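Local structure of glucose-6-phosphate isomerase (Thermus thermophilus, 1ZZG) at residues 179-182 with 183-186; 252-255 with 256-259; 375-378 with 379-383; 386-389 with 390-393. The protein probably catalyses the reversible isomerisation of glucose 6-phosphate to fructose 6-phosphate, a step shared by glycolysis and gluconeogenesis. All blocks are in the same frame, centred on the assembly; numbering follows the deposited sequence.

Overall arrangement
Contact 2 leads into helix 257-269 of the phosphoglucose isomerase fold, which packs on helix 371-391, where contacts 3 and 4 lie, while contact 1 sits apart in a loop. Contacts 3 and 4 are successive parts of their helix, their centres about 16 Å apart. Contact 2 lies with its centre about 14 Å from that of contact 3 and touches it, Leu257 CD2 meeting Leu377 CD2 at 3.7 Å. Contact 1 comes within about 7 Å of contact 3, nearest atoms, without touching it. Glu267, the predicted proton donor, lies about 12 Å, side chain to side chain, from each of Val184, Met382 and Trp392; contact 2 is away from the predicted catalytic residues.

Contact 1 (179-182 with 183-186); sequences AIPK and EVGG
Ile180 reaches forward with its CG2 methyl, which lies 3.7 Å from Val184 O and stands more loosely, at 4.4 Å, from Val184 CG1. With Ile180 CG1 beside the backbone N (chi1 -68°), CG2 is left anti to that N and faces the Val184 carbonyl. Pro181 makes the firmer contact. Its ring and the Val184 side chain lie side by side and point the same way, with Pro181 CB pressed to 3.5 Å from Val184 CG2, closer than two such carbons usually come. The backbone closes the loop at the same place: Val184 N donates to Pro181 O over 2.9 Å, with the donor well above the carbonyl plane and not on a lone pair. Lys182 and Glu183 take the two corners. The Lys182 chain is fully extended and leads away, its NZ 5.0 Å from Glu183 OE2, too far for a salt bridge. Glu183 instead gives its carboxylate to the backbone N-H groups of Gly38 and Met40, and Lys125 NZ donates to both Lys182 O and Val184 O. The result is a type I beta turn from Pro181 to Val184, just beyond the outermost strand 176-179 of the five-stranded parallel sheet, in the loop that leads to helix 193-201.

Contact 2 (252-255 with 256-259); sequences ERLS and HLPS
Leu254 and Leu257 are joined by a type I beta turn that leads into helix 257-269, Leu257 N donating to Leu254 O at 3.0 Å. The preceding turn, from Glu252 to Ser255, is type I as well and is closed by Ser255 N on Glu252 O, so the chain coils twice before the helix begins. The buried side is tightest at Leu254 O, which is flanked by Pro258 CD at 3.3 Å as well as by its N-H partner. The two leucines meet through their methyls in ordinary van der Waals contact, CD1 of Leu254 lying 4.2 Å from CD2 of Leu257. Helix 371-391 closes over both, and strand 278-287 lies against Pro258. The other side is looser and watered. Ser255 and His256 are only partly buried, and Ser255 OG, held between its own backbone N and carbonyl carbon (chi1 70°), approaches the His256 ring obliquely, 3.2 Å from CD2. Lys82 and Ala86 of helix 79-88 also touch this ring. An alanine in place of His256 would probably leave Ser255 OG and helix 79-88 without the ring they rest on. Two waters stitch this side together: one bridges Arg253 O and His256 N, and the other donates to Ser255 O at 2.8 Å while accepting from Ser259 N.

Contact 3 (375-378 with 379-383); sequences GWLM and QHLMW
Trp376 and His380, one helical turn apart, share a water as well as a backbone bond. Among the polar contacts, four consecutive i to i+4 bonds of helix 371-391 join 375-378 to 379-383; the shortest is 2.9 Å, from His380 N to Trp376 O. The water lies at the edge of both rings and in the plane of each, accepting from Trp376 NE1 at 2.9 Å and meeting His380 ND1 at 2.7 Å, which, with the bond from NE2 to Thr232 OG1, helps hold the imidazole in its rotation. Both ring nitrogens are thus engaged, and Gln379 NE2 donates to Asn217 OD1 and Trp43 O.

The apolar contacts are also one turn apart. Leu377 and Leu381 cross at a slant, CD1 to CD1 at 3.9 Å; Leu377 CG is anti to its backbone N (chi1 176°), which sends that branch on toward the next turn. Replacing Leu381 with alanine is likely to open a gap beside Leu377 CD1 and against Leu264. Met382 bends at its sulfur, bringing CE to 4.5 Å from Met378 CB, where the methyl also lies near the Met378 carbonyl oxygen.

The helix is thus buried on several flanks: helix 257-269 packs on Met378 and Leu381, helix 206-221 on Trp376 and Gln379, and helix 228-238 on His380.

Contact 4 (386-389 with 390-393); sequences AFLG and ELWE
Glu390 lies over the previous turn of helix 371-391, its CB 3.4 Å from Phe387 O. Its N-H is poorly held, making only weak bonds to Ala386 O and Phe387 O, but its side chain adds a second link: a water donates both to Ala386 O and, at 2.8 Å, to Glu390 OE2. That carboxylate oxygen also forms a salt bridge with Lys33, which probably favours the charged form. Leu391 restores regular helical bonding, its N donating to Phe387 O at 3.0 Å. The Leu391 side chain leans back on Leu388, CD1 to CD2 at 4.0 Å, and touches Ala26 of helix 20-32 as well.

Here helix 371-391 runs out, and its C-terminal end is closed by a Schellman motif. Trp392 still bonds back, N to Leu388 O at 2.9 Å, although it is no longer in the helix proper. Trp392 CG stands beside the backbone N (chi1 -65°), which lays the indole alongside Leu388, the two side chains pointing the same way. The CD2 methyl of Leu388 then sits over one face of the indole, 4.0 Å from Trp392 CE2 and offset toward the rim. Trp392 NE1 turns its N-H to His237 ND1, and Arg240 makes a cation-pi contact with the ring. Glu393 turns the chain out of the helix with a positive phi of 54°, and its N bonds to Glu390 O at 3.1 Å while its backbone pairs with Arg274.

Contact 1 (179-182 with 183-186)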
ATOM      1  N   ALA A 179      11.941  -9.024 -24.411  1.00 24.47           N
ATOM      2  CA  ALA A 179      13.149  -8.405 -23.905  1.00 24.13           C
ATOM      3  C   ALA A 179      13.021  -7.114 -23.118  1.00 24.52           C
ATOM      4  O   ALA A 179      12.229  -6.233 -23.446  1.00 23.81           O
ATOM      5  CB  ALA A 179      14.116  -8.179 -25.067  1.00 24.83           C
ATOM      6  N   ILE A 180      13.813  -7.027 -22.057  1.00 24.31           N
ATOM      7  CA  ILE A 180      13.900  -5.812 -21.271  1.00 23.98           C
ATOM      8  C   ILE A 180      15.211  -5.269 -21.837  1.00 24.72           C
ATOM      9  O   ILE A 180      16.264  -5.907 -21.706  1.00 24.35           O
ATOM     10  CB  ILE A 180      14.077  -6.085 -19.768  1.00 24.51           C
ATOM     11  CG1 ILE A 180      12.806  -6.714 -19.198  1.00 24.64           C
ATOM     12  CG2 ILE A 180      14.396  -4.775 -19.038  1.00 25.56           C
ATOM     13  CD1 ILE A 180      12.927  -7.109 -17.726  1.00 20.75           C
ATOM     14  N   PRO A 181      15.163  -4.109 -22.510  1.00 24.73           N
ATOM     15  CA  PRO A 181      16.372  -3.520 -23.090  1.00 25.60           C
ATOM     16  C   PRO A 181      17.522  -3.401 -22.095  1.00 25.26           C
ATOM     17  O   PRO A 181      17.326  -3.065 -20.928  1.00 24.79           O
ATOM     18  CB  PRO A 181      15.895  -2.155 -23.581  1.00 25.20           C
ATOM     19  CG  PRO A 181      14.455  -2.394 -23.896  1.00 24.01           C
ATOM     20  CD  PRO A 181      13.994  -3.242 -22.738  1.00 24.12           C
ATOM     21  N   LYS A 182      18.726  -3.680 -22.575  1.00 26.17           N
ATOM     22  CA  LYS A 182      19.920  -3.596 -21.747  1.00 26.25           C
ATOM     23  C   LYS A 182      20.008  -2.261 -21.003  1.00 25.21           C
ATOM     24  O   LYS A 182      20.307  -2.225 -19.808  1.00 24.80           O
ATOM     25  CB  LYS A 182      21.164  -3.777 -22.621  1.00 28.29           C
ATOM     26  CG  LYS A 182      22.471  -3.715 -21.849  1.00 32.33           C
ATOM     27  CD  LYS A 182      23.667  -3.823 -22.785  1.00 37.47           C
ATOM     28  CE  LYS A 182      24.970  -3.775 -22.002  1.00 41.10           C
ATOM     29  NZ  LYS A 182      26.160  -3.758 -22.902  1.00 45.03           N
ATOM     30  N   GLU A 183      19.741  -1.167 -21.712  1.00 24.52           N
ATOM     31  CA  GLU A 183      19.818   0.174 -21.121  1.00 25.24           C
ATOM     32  C   GLU A 183      18.603   0.590 -20.285  1.00 25.97           C
ATOM     33  O   GLU A 183      18.488   1.754 -19.889  1.00 25.65           O
ATOM     34  CB  GLU A 183      20.055   1.220 -22.216  1.00 26.01           C
ATOM     35  CG  GLU A 183      21.365   1.067 -22.988  1.00 30.11           C
ATOM     36  CD  GLU A 183      22.599   1.112 -22.097  1.00 33.12           C
ATOM     37  OE1 GLU A 183      22.571   1.809 -21.060  1.00 34.67           O
ATOM     38  OE2 GLU A 183      23.610   0.462 -22.442  1.00 33.48           O
ATOM     39  N   VAL A 184      17.705  -0.354 -20.015  1.00 23.22           N
ATOM     40  CA  VAL A 184      16.508  -0.076 -19.218  1.00 23.31           C
ATOM     41  C   VAL A 184      16.564  -0.763 -17.852  1.00 23.27           C
ATOM     42  O   VAL A 184      16.455  -1.986 -17.755  1.00 22.12           O
ATOM     43  CB  VAL A 184      15.218  -0.543 -19.951  1.00 21.08           C
ATOM     44  CG1 VAL A 184      14.003  -0.396 -19.034  1.00 21.46           C
ATOM     45  CG2 VAL A 184      15.019   0.271 -21.218  1.00 22.16           C
ATOM     46  N   GLY A 185      16.727   0.031 -16.799  1.00 23.81           N
ATOM     47  CA  GLY A 185      16.782  -0.529 -15.461  1.00 24.84           C
ATOM     48  C   GLY A 185      15.418  -1.009 -14.989  1.00 25.57           C
ATOM     49  O   GLY A 185      14.382  -0.558 -15.476  1.00 24.71           O
ATOM     50  N   GLY A 186      15.418  -1.929 -14.032  1.00 25.02           N
ATOM     51  CA  GLY A 186      14.170  -2.460 -13.510  1.00 23.90           C
ATOM     52  C   GLY A 186      13.099  -1.453 -13.118  1.00 23.63           C
ATOM     53  O   GLY A 186      11.968  -1.535 -13.602  1.00 22.45           O
TER

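Contact 2 (252-255 with 256-259)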
ATOM      1  N   GLU A 252      -8.901   5.251  -7.184  1.00 24.74           N
ATOM      2  CA  GLU A 252      -8.793   3.883  -6.697  1.00 24.21           C
ATOM      3  C   GLU A 252      -8.207   3.039  -7.833  1.00 24.90           C
ATOM      4  O   GLU A 252      -7.455   2.092  -7.594  1.00 23.10           O
ATOM      5  CB  GLU A 252     -10.167   3.350  -6.272  1.00 25.58           C
ATOM      6  CG  GLU A 252     -10.173   1.898  -5.787  1.00 26.80           C
ATOM      7  CD  GLU A 252      -9.378   1.665  -4.497  1.00 25.99           C
ATOM      8  OE1 GLU A 252      -8.991   2.640  -3.813  1.00 26.25           O
ATOM      9  OE2 GLU A 252      -9.149   0.481  -4.161  1.00 29.19           O
ATOM     10  N   ARG A 253      -8.546   3.387  -9.070  1.00 23.01           N
ATOM     11  CA  ARG A 253      -8.017   2.662 -10.227  1.00 23.33           C
ATOM     12  C   ARG A 253      -6.486   2.745 -10.217  1.00 22.88           C
ATOM     13  O   ARG A 253      -5.799   1.810 -10.639  1.00 23.11           O
ATOM     14  CB  ARG A 253      -8.561   3.263 -11.526  1.00 23.89           C
ATOM     15  CG  ARG A 253     -10.069   3.109 -11.703  1.00 25.13           C
ATOM     16  CD  ARG A 253     -10.524   3.867 -12.933  1.00 27.60           C
ATOM     17  NE  ARG A 253      -9.840   3.379 -14.125  1.00 26.26           N
ATOM     18  CZ  ARG A 253      -9.709   4.071 -15.249  1.00 27.66           C
ATOM     19  NH1 ARG A 253     -10.215   5.295 -15.332  1.00 28.87           N
ATOM     20  NH2 ARG A 253      -9.079   3.537 -16.291  1.00 26.32           N
ATOM     21  N   LEU A 254      -5.967   3.867  -9.727  1.00 20.89           N
ATOM     22  CA  LEU A 254      -4.523   4.086  -9.637  1.00 22.46           C
ATOM     23  C   LEU A 254      -3.990   3.792  -8.232  1.00 22.19           C
ATOM     24  O   LEU A 254      -2.962   4.333  -7.833  1.00 24.97           O
ATOM     25  CB  LEU A 254      -4.182   5.534  -9.990  1.00 23.36           C
ATOM     26  CG  LEU A 254      -4.296   6.005 -11.440  1.00 25.31           C
ATOM     27  CD1 LEU A 254      -3.919   7.479 -11.508  1.00 26.67           C
ATOM     28  CD2 LEU A 254      -3.374   5.182 -12.335  1.00 25.17           C
ATOM     29  N   SER A 255      -4.681   2.936  -7.487  1.00 22.80           N
ATOM     30  CA  SER A 255      -4.266   2.610  -6.121  1.00 23.32           C
ATOM     31  C   SER A 255      -2.859   2.014  -6.003  1.00 22.99           C
ATOM     32  O   SER A 255      -2.267   2.027  -4.927  1.00 22.39           O
ATOM     33  CB  SER A 255      -5.269   1.640  -5.487  1.00 22.62           C
ATOM     34  OG  SER A 255      -5.195   0.365  -6.091  1.00 28.29           O
ATOM     35  N   HIS A 256      -2.323   1.485  -7.096  1.00 21.63           N
ATOM     36  CA  HIS A 256      -0.995   0.882  -7.046  1.00 22.24           C
ATOM     37  C   HIS A 256       0.107   1.778  -7.608  1.00 23.02           C
ATOM     38  O   HIS A 256       1.282   1.395  -7.606  1.00 22.42           O
ATOM     39  CB  HIS A 256      -1.017  -0.465  -7.770  1.00 22.37           C
ATOM     40  CG  HIS A 256      -1.845  -1.499  -7.072  1.00 24.78           C
ATOM     41  ND1 HIS A 256      -1.349  -2.287  -6.056  1.00 26.89           N
ATOM     42  CD2 HIS A 256      -3.158  -1.814  -7.182  1.00 26.37           C
ATOM     43  CE1 HIS A 256      -2.318  -3.040  -5.569  1.00 28.16           C
ATOM     44  NE2 HIS A 256      -3.427  -2.772  -6.235  1.00 28.79           N
ATOM     45  N   LEU A 257      -0.266   2.968  -8.077  1.00 21.23           N
ATOM     46  CA  LEU A 257       0.716   3.891  -8.628  1.00 21.75           C
ATOM     47  C   LEU A 257       1.660   4.425  -7.548  1.00 20.79           C
ATOM     48  O   LEU A 257       2.869   4.514  -7.771  1.00 23.19           O
ATOM     49  CB  LEU A 257       0.032   5.069  -9.339  1.00 20.70           C
ATOM     50  CG  LEU A 257       0.990   6.009 -10.087  1.00 22.96           C
ATOM     51  CD1 LEU A 257       1.711   5.240 -11.184  1.00 24.43           C
ATOM     52  CD2 LEU A 257       0.221   7.166 -10.706  1.00 22.74           C
ATOM     53  N   PRO A 258       1.127   4.791  -6.363  1.00 21.12           N
ATOM     54  CA  PRO A 258       2.031   5.305  -5.325  1.00 21.45           C
ATOM     55  C   PRO A 258       3.198   4.368  -5.007  1.00 21.83           C
ATOM     56  O   PRO A 258       4.330   4.821  -4.849  1.00 22.29           O
ATOM     57  CB  PRO A 258       1.099   5.515  -4.132  1.00 19.67           C
ATOM     58  CG  PRO A 258      -0.190   5.915  -4.804  1.00 20.82           C
ATOM     59  CD  PRO A 258      -0.277   4.884  -5.921  1.00 20.72           C
ATOM     60  N   SER A 259       2.929   3.067  -4.924  1.00 21.79           N
ATOM     61  CA  SER A 259       3.989   2.105  -4.630  1.00 21.96           C
ATOM     62  C   SER A 259       5.056   2.133  -5.712  1.00 20.86           C
ATOM     63  O   SER A 259       6.250   2.026  -5.423  1.00 20.43           O
ATOM     64  CB  SER A 259       3.427   0.689  -4.510  1.00 24.56           C
ATOM     65  OG  SER A 259       2.685   0.537  -3.319  1.00 29.01           O
TER
HETATM   66  O   HOH W   1      -3.029   1.418  -9.963  1.00 25.90           O
HETATM   67  O   HOH W   2       0.386   2.149  -4.033  1.00 27.29           O

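Contact 3 (375-378 with 379-383)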
ATOM      1  N   GLY A 375       0.340   7.311 -18.781  1.00 19.55           N
ATOM      2  CA  GLY A 375       1.621   7.071 -19.425  1.00 18.44           C
ATOM      3  C   GLY A 375       2.424   8.360 -19.371  1.00 19.52           C
ATOM      4  O   GLY A 375       3.644   8.363 -19.191  1.00 17.36           O
ATOM      5  N   TRP A 376       1.715   9.471 -19.536  1.00 19.53           N
ATOM      6  CA  TRP A 376       2.324  10.788 -19.481  1.00 20.58           C
ATOM      7  C   TRP A 376       2.860  11.003 -18.058  1.00 20.76           C
ATOM      8  O   TRP A 376       4.027  11.342 -17.872  1.00 20.55           O
ATOM      9  CB  TRP A 376       1.275  11.857 -19.821  1.00 21.77           C
ATOM     10  CG  TRP A 376       1.835  13.248 -20.008  1.00 23.49           C
ATOM     11  CD1 TRP A 376       2.843  13.837 -19.292  1.00 24.34           C
ATOM     12  CD2 TRP A 376       1.377  14.238 -20.942  1.00 25.54           C
ATOM     13  NE1 TRP A 376       3.042  15.131 -19.724  1.00 24.08           N
ATOM     14  CE2 TRP A 376       2.156  15.401 -20.736  1.00 24.96           C
ATOM     15  CE3 TRP A 376       0.386  14.253 -21.936  1.00 26.23           C
ATOM     16  CZ2 TRP A 376       1.972  16.571 -21.485  1.00 26.28           C
ATOM     17  CZ3 TRP A 376       0.204  15.421 -22.684  1.00 27.97           C
ATOM     18  CH2 TRP A 376       0.997  16.561 -22.451  1.00 28.04           C
ATOM     19  N   LEU A 377       2.011  10.781 -17.056  1.00 20.76           N
ATOM     20  CA  LEU A 377       2.421  10.966 -15.661  1.00 19.61           C
ATOM     21  C   LEU A 377       3.630  10.115 -15.263  1.00 19.30           C
ATOM     22  O   LEU A 377       4.593  10.615 -14.686  1.00 19.28           O
ATOM     23  CB  LEU A 377       1.251  10.669 -14.716  1.00 21.31           C
ATOM     24  CG  LEU A 377       1.559  10.737 -13.213  1.00 20.47           C
ATOM     25  CD1 LEU A 377       2.155  12.100 -12.863  1.00 22.34           C
ATOM     26  CD2 LEU A 377       0.287  10.487 -12.416  1.00 22.27           C
ATOM     27  N   MET A 378       3.582   8.826 -15.571  1.00 18.62           N
ATOM     28  CA  MET A 378       4.690   7.938 -15.235  1.00 19.90           C
ATOM     29  C   MET A 378       6.006   8.349 -15.897  1.00 19.08           C
ATOM     30  O   MET A 378       7.051   8.381 -15.245  1.00 18.58           O
ATOM     31  CB  MET A 378       4.332   6.497 -15.611  1.00 20.68           C
ATOM     32  CG  MET A 378       3.225   5.909 -14.742  1.00 19.77           C
ATOM     33  SD  MET A 378       2.753   4.217 -15.199  1.00 23.06           S
ATOM     34  CE  MET A 378       4.134   3.295 -14.506  1.00 18.07           C
ATOM     35  N   GLN A 379       5.960   8.662 -17.187  1.00 17.62           N
ATOM     36  CA  GLN A 379       7.172   9.071 -17.899  1.00 19.22           C
ATOM     37  C   GLN A 379       7.669  10.411 -17.340  1.00 19.97           C
ATOM     38  O   GLN A 379       8.876  10.656 -17.258  1.00 20.37           O
ATOM     39  CB  GLN A 379       6.894   9.204 -19.402  1.00 19.07           C
ATOM     40  CG  GLN A 379       8.154   9.460 -20.240  1.00 19.91           C
ATOM     41  CD  GLN A 379       8.980   8.204 -20.465  1.00 20.29           C
ATOM     42  OE1 GLN A 379       8.738   7.171 -19.847  1.00 21.19           O
ATOM     43  NE2 GLN A 379       9.965   8.292 -21.353  1.00 20.30           N
ATOM     44  N   HIS A 380       6.729  11.272 -16.962  1.00 19.33           N
ATOM     45  CA  HIS A 380       7.045  12.579 -16.385  1.00 20.90           C
ATOM     46  C   HIS A 380       7.836  12.394 -15.095  1.00 21.57           C
ATOM     47  O   HIS A 380       8.823  13.091 -14.853  1.00 23.30           O
ATOM     48  CB  HIS A 380       5.746  13.343 -16.082  1.00 22.36           C
ATOM     49  CG  HIS A 380       5.933  14.552 -15.214  1.00 24.64           C
ATOM     50  ND1 HIS A 380       5.787  15.840 -15.685  1.00 25.03           N
ATOM     51  CD2 HIS A 380       6.244  14.666 -13.898  1.00 24.53           C
ATOM     52  CE1 HIS A 380       6.002  16.693 -14.698  1.00 25.43           C
ATOM     53  NE2 HIS A 380       6.281  16.007 -13.604  1.00 25.92           N
ATOM     54  N   LEU A 381       7.387  11.460 -14.259  1.00 20.29           N
ATOM     55  CA  LEU A 381       8.047  11.200 -12.986  1.00 17.47           C
ATOM     56  C   LEU A 381       9.426  10.586 -13.170  1.00 18.51           C
ATOM     57  O   LEU A 381      10.340  10.855 -12.386  1.00 19.18           O
ATOM     58  CB  LEU A 381       7.167  10.308 -12.109  1.00 17.36           C
ATOM     59  CG  LEU A 381       5.893  11.041 -11.664  1.00 18.26           C
ATOM     60  CD1 LEU A 381       4.912  10.070 -11.033  1.00 17.54           C
ATOM     61  CD2 LEU A 381       6.262  12.153 -10.685  1.00 17.75           C
ATOM     62  N   MET A 382       9.587   9.765 -14.203  1.00 18.44           N
ATOM     63  CA  MET A 382      10.889   9.172 -14.449  1.00 20.28           C
ATOM     64  C   MET A 382      11.867  10.285 -14.836  1.00 20.13           C
ATOM     65  O   MET A 382      13.017  10.269 -14.403  1.00 20.57           O
ATOM     66  CB  MET A 382      10.798   8.090 -15.532  1.00 18.87           C
ATOM     67  CG  MET A 382      10.139   6.814 -15.011  1.00 21.14           C
ATOM     68  SD  MET A 382      10.124   5.400 -16.158  1.00 24.07           S
ATOM     69  CE  MET A 382       8.529   5.626 -16.954  1.00 20.97           C
ATOM     70  N   TRP A 383      11.407  11.254 -15.630  1.00 20.52           N
ATOM     71  CA  TRP A 383      12.261  12.377 -16.020  1.00 21.19           C
ATOM     72  C   TRP A 383      12.584  13.207 -14.783  1.00 21.30           C
ATOM     73  O   TRP A 383      13.731  13.592 -14.560  1.00 20.98           O
ATOM     74  CB  TRP A 383      11.570  13.272 -17.048  1.00 21.40           C
ATOM     75  CG  TRP A 383      11.717  12.811 -18.452  1.00 21.56           C
ATOM     76  CD1 TRP A 383      10.784  12.157 -19.203  1.00 23.11           C
ATOM     77  CD2 TRP A 383      12.863  12.989 -19.297  1.00 22.71           C
ATOM     78  NE1 TRP A 383      11.275  11.920 -20.470  1.00 24.55           N
ATOM     79  CE2 TRP A 383      12.548  12.420 -20.552  1.00 23.00           C
ATOM     80  CE3 TRP A 383      14.125  13.578 -19.114  1.00 21.33           C
ATOM     81  CZ2 TRP A 383      13.448  12.421 -21.625  1.00 22.87           C
ATOM     82  CZ3 TRP A 383      15.023  13.580 -20.187  1.00 20.11           C
ATOM     83  CH2 TRP A 383      14.677  13.003 -21.422  1.00 19.79           C
TER
HETATM   84  O   HOH W   3       5.192  16.502 -18.249  1.00 24.00           O

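Contact 4 (386-389 with 390-393)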
ATOM      1  N   ALA A 386      15.213  11.468 -12.935  1.00 21.58           N
ATOM      2  CA  ALA A 386      16.521  11.522 -13.589  1.00 21.67           C
ATOM      3  C   ALA A 386      17.132  12.920 -13.428  1.00 21.39           C
ATOM      4  O   ALA A 386      18.329  13.051 -13.167  1.00 22.09           O
ATOM      5  CB  ALA A 386      16.395  11.154 -15.075  1.00 21.65           C
ATOM      6  N   PHE A 387      16.319  13.963 -13.579  1.00 20.71           N
ATOM      7  CA  PHE A 387      16.824  15.328 -13.411  1.00 22.54           C
ATOM      8  C   PHE A 387      17.348  15.512 -11.983  1.00 23.18           C
ATOM      9  O   PHE A 387      18.407  16.115 -11.766  1.00 21.47           O
ATOM     10  CB  PHE A 387      15.725  16.371 -13.692  1.00 21.95           C
ATOM     11  CG  PHE A 387      15.358  16.509 -15.156  1.00 22.75           C
ATOM     12  CD1 PHE A 387      16.345  16.526 -16.142  1.00 22.45           C
ATOM     13  CD2 PHE A 387      14.026  16.664 -15.542  1.00 21.86           C
ATOM     14  CE1 PHE A 387      16.013  16.696 -17.498  1.00 20.61           C
ATOM     15  CE2 PHE A 387      13.681  16.833 -16.889  1.00 21.96           C
ATOM     16  CZ  PHE A 387      14.678  16.850 -17.869  1.00 22.02           C
ATOM     17  N   LEU A 388      16.598  15.000 -11.009  1.00 22.99           N
ATOM     18  CA  LEU A 388      17.010  15.091  -9.612  1.00 23.62           C
ATOM     19  C   LEU A 388      18.327  14.350  -9.381  1.00 23.99           C
ATOM     20  O   LEU A 388      19.114  14.716  -8.505  1.00 25.66           O
ATOM     21  CB  LEU A 388      15.920  14.527  -8.695  1.00 22.33           C
ATOM     22  CG  LEU A 388      14.762  15.492  -8.448  1.00 24.24           C
ATOM     23  CD1 LEU A 388      13.625  14.799  -7.700  1.00 24.92           C
ATOM     24  CD2 LEU A 388      15.293  16.682  -7.658  1.00 23.16           C
ATOM     25  N   GLY A 389      18.571  13.308 -10.166  1.00 24.18           N
ATOM     26  CA  GLY A 389      19.818  12.573 -10.022  1.00 23.79           C
ATOM     27  C   GLY A 389      20.990  13.502 -10.295  1.00 25.76           C
ATOM     28  O   GLY A 389      22.046  13.400  -9.661  1.00 26.30           O
ATOM     29  N   GLU A 390      20.806  14.416 -11.245  1.00 26.35           N
ATOM     30  CA  GLU A 390      21.846  15.376 -11.591  1.00 24.69           C
ATOM     31  C   GLU A 390      21.929  16.486 -10.545  1.00 25.76           C
ATOM     32  O   GLU A 390      23.020  16.865 -10.118  1.00 25.11           O
ATOM     33  CB  GLU A 390      21.568  15.998 -12.968  1.00 25.17           C
ATOM     34  CG  GLU A 390      21.596  15.013 -14.138  1.00 26.25           C
ATOM     35  CD  GLU A 390      22.877  14.192 -14.190  1.00 26.86           C
ATOM     36  OE1 GLU A 390      23.909  14.661 -13.663  1.00 26.42           O
ATOM     37  OE2 GLU A 390      22.856  13.084 -14.771  1.00 28.04           O
ATOM     38  N   LEU A 391      20.775  17.009 -10.139  1.00 25.24           N
ATOM     39  CA  LEU A 391      20.737  18.075  -9.144  1.00 25.92           C
ATOM     40  C   LEU A 391      21.339  17.651  -7.809  1.00 26.48           C
ATOM     41  O   LEU A 391      21.932  18.469  -7.110  1.00 27.21           O
ATOM     42  CB  LEU A 391      19.299  18.552  -8.926  1.00 25.86           C
ATOM     43  CG  LEU A 391      18.631  19.289 -10.091  1.00 27.05           C
ATOM     44  CD1 LEU A 391      17.153  19.460  -9.799  1.00 27.99           C
ATOM     45  CD2 LEU A 391      19.297  20.649 -10.301  1.00 25.04           C
ATOM     46  N   TRP A 392      21.189  16.378  -7.452  1.00 25.49           N
ATOM     47  CA  TRP A 392      21.726  15.886  -6.187  1.00 27.30           C
ATOM     48  C   TRP A 392      23.058  15.159  -6.345  1.00 26.49           C
ATOM     49  O   TRP A 392      23.595  14.613  -5.383  1.00 27.18           O
ATOM     50  CB  TRP A 392      20.710  14.973  -5.488  1.00 26.58           C
ATOM     51  CG  TRP A 392      19.453  15.683  -5.071  1.00 25.36           C
ATOM     52  CD1 TRP A 392      19.178  17.016  -5.206  1.00 26.75           C
ATOM     53  CD2 TRP A 392      18.280  15.088  -4.496  1.00 25.82           C
ATOM     54  NE1 TRP A 392      17.906  17.286  -4.756  1.00 24.54           N
ATOM     55  CE2 TRP A 392      17.332  16.122  -4.316  1.00 26.16           C
ATOM     56  CE3 TRP A 392      17.940  13.785  -4.117  1.00 25.59           C
ATOM     57  CZ2 TRP A 392      16.058  15.891  -3.774  1.00 26.33           C
ATOM     58  CZ3 TRP A 392      16.672  13.551  -3.578  1.00 28.20           C
ATOM     59  CH2 TRP A 392      15.747  14.602  -3.413  1.00 26.95           C
ATOM     60  N   GLU A 393      23.583  15.154  -7.566  1.00 27.01           N
ATOM     61  CA  GLU A 393      24.872  14.530  -7.855  1.00 27.83           C
ATOM     62  C   GLU A 393      24.998  13.081  -7.416  1.00 27.86           C
ATOM     63  O   GLU A 393      25.961  12.696  -6.747  1.00 28.10           O
ATOM     64  CB  GLU A 393      25.996  15.352  -7.223  1.00 29.73           C
ATOM     65  CG  GLU A 393      25.966  16.810  -7.640  1.00 34.41           C
ATOM     66  CD  GLU A 393      27.175  17.584  -7.155  1.00 38.14           C
ATOM     67  OE1 GLU A 393      27.495  17.509  -5.947  1.00 41.37           O
ATOM     68  OE2 GLU A 393      27.800  18.274  -7.985  1.00 41.55           O
TER
HETATM   69  O   HOH W   4      20.708  11.619 -13.710  1.00 24.41           O